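Local coordinates for protein S-adenosylmethionine decarboxylase proenzyme (Aquifex aeolicus, PDB 2III) that probably catalyses the decarboxylation of S-adenosylmethionine to S-adenosylmethioninamine, the propylamine donor for spermidine and spermine synthesis, through a pyruvoyl group made by self-cleavage, at residues Gly15-Ala18 against Asp19-Asp22. Residues are numbered along the deposited sequence; the frame is centred on the assembly and turned at random.
Sequences GVDA and DKID. With MG (magnesium ion), chain B.
Asp-17 and Lys-20 run alongside each other, and OD1 of Asp-17 meets NZ of Lys-20 in a 2.6 Å salt bridge. The lysine chain is extended to CE and bends only at the last torsion (chi4 63°), which turns NZ onto the carboxylate. A water accepts from the backbone N of Asp-17 and, weakly, from the same NZ. OD1 of Asp-19 lies 4.3 Å from OD1 of Asp-17, so the ammonium probably also eases the closeness of two acids; with an alanine here in place of Lys-20, the Asp-17 carboxylate is likely to lose its ionic mate while that of Asp-19 stays close by. Two backbone bonds close the turns: Lys-20 N donates to Asp-17 O (3.0 Å) and Ile-21 N weakly to Ala-18 O. On the buried side, CG1 of Val-16 packs against both CD1 and CG2 of Ile-21, each 3.8 Å away. The magnesium ion takes Asp-19 O at 2.2 Å and Asp-22 OD2 at 2.3 Å; Asp-26 is the third residue of this site. Two overlapping type I beta turns, Asp-17 to Lys-20 and Ala-18 to Ile-21, thus lead from strand 3-14 toward helix 24-37 in the two-layer alpha-beta sandwich, beside the magnesium site.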
loop_
_atom_site.group_PDB
_atom_site.type_symbol
_atom_site.label_atom_id
_atom_site.label_comp_id
_atom_site.label_asym_id
_atom_site.label_seq_id
_atom_site.Cartn_x
_atom_site.Cartn_y
_atom_site.Cartn_z
ATOM N N GLY A 15 18.320 9.843 0.462
ATOM C CA GLY A 15 19.609 9.949 -0.194
ATOM C C GLY A 15 19.624 9.264 -1.541
ATOM O O GLY A 15 20.680 8.873 -2.030
ATOM N N VAL A 16 18.449 9.120 -2.144
ATOM C CA VAL A 16 18.342 8.482 -3.448
ATOM C C VAL A 16 18.561 9.506 -4.561
ATOM O O VAL A 16 17.945 10.573 -4.560
ATOM C CB VAL A 16 16.956 7.842 -3.648
ATOM C CG1 VAL A 16 16.836 7.306 -5.078
ATOM C CG2 VAL A 16 16.738 6.727 -2.616
ATOM N N ASP A 17 19.439 9.187 -5.506
ATOM C CA ASP A 17 19.706 10.096 -6.619
ATOM C C ASP A 17 18.391 10.440 -7.324
ATOM O O ASP A 17 17.580 9.555 -7.625
ATOM C CB ASP A 17 20.696 9.453 -7.600
ATOM C CG ASP A 17 22.075 9.260 -6.991
ATOM O OD1 ASP A 17 22.879 8.476 -7.544
ATOM O OD2 ASP A 17 22.361 9.902 -5.958
ATOM N N ALA A 18 18.185 11.733 -7.562
ATOM C CA ALA A 18 16.981 12.246 -8.214
ATOM C C ALA A 18 16.729 11.631 -9.586
ATOM O O ALA A 18 15.585 11.455 -9.986
ATOM C CB ALA A 18 17.073 13.770 -8.349
ATOM N N ASP A 19 17.795 11.308 -10.306
ATOM C CA ASP A 19 17.656 10.736 -11.643
ATOM C C ASP A 19 17.122 9.307 -11.636
ATOM O O ASP A 19 16.629 8.827 -12.650
ATOM C CB ASP A 19 19.005 10.776 -12.377
ATOM C CG ASP A 19 20.120 10.084 -11.599
ATOM O OD1 ASP A 19 20.456 10.552 -10.490
ATOM O OD2 ASP A 19 20.659 9.072 -12.095
ATOM N N LYS A 20 17.215 8.628 -10.496
ATOM C CA LYS A 20 16.739 7.248 -10.396
ATOM C C LYS A 20 15.242 7.156 -10.115
ATOM O O LYS A 20 14.638 6.094 -10.289
ATOM C CB LYS A 20 17.454 6.505 -9.268
ATOM C CG LYS A 20 18.937 6.228 -9.453
ATOM C CD LYS A 20 19.440 5.416 -8.250
ATOM C CE LYS A 20 20.897 5.025 -8.377
ATOM N NZ LYS A 20 21.767 6.229 -8.399
ATOM N N ILE A 21 14.650 8.271 -9.695
ATOM C CA ILE A 21 13.239 8.297 -9.316
ATOM C C ILE A 21 12.427 9.486 -9.819
ATOM O O ILE A 21 11.396 9.814 -9.229
ATOM C CB ILE A 21 13.120 8.286 -7.771
ATOM C CG1 ILE A 21 13.915 9.464 -7.196
ATOM C CG2 ILE A 21 13.652 6.965 -7.201
ATOM C CD1 ILE A 21 13.887 9.593 -5.668
ATOM N N ASP A 22 12.855 10.126 -10.902
ATOM C CA ASP A 22 12.119 11.288 -11.385
ATOM C C ASP A 22 11.042 11.036 -12.445
ATOM O O ASP A 22 10.045 11.760 -12.494
ATOM C CB ASP A 22 13.102 12.373 -11.869
ATOM C CG ASP A 22 13.994 11.906 -13.017
ATOM O OD1 ASP A 22 14.711 12.755 -13.585
ATOM O OD2 ASP A 22 13.986 10.703 -13.351
HETATM MG MG MG B . 15.522 9.377 -14.451
HETATM O O HOH W 1 20.903 6.671 -5.339
HETATM O O HOH W 2 14.771 9.003 -15.866
#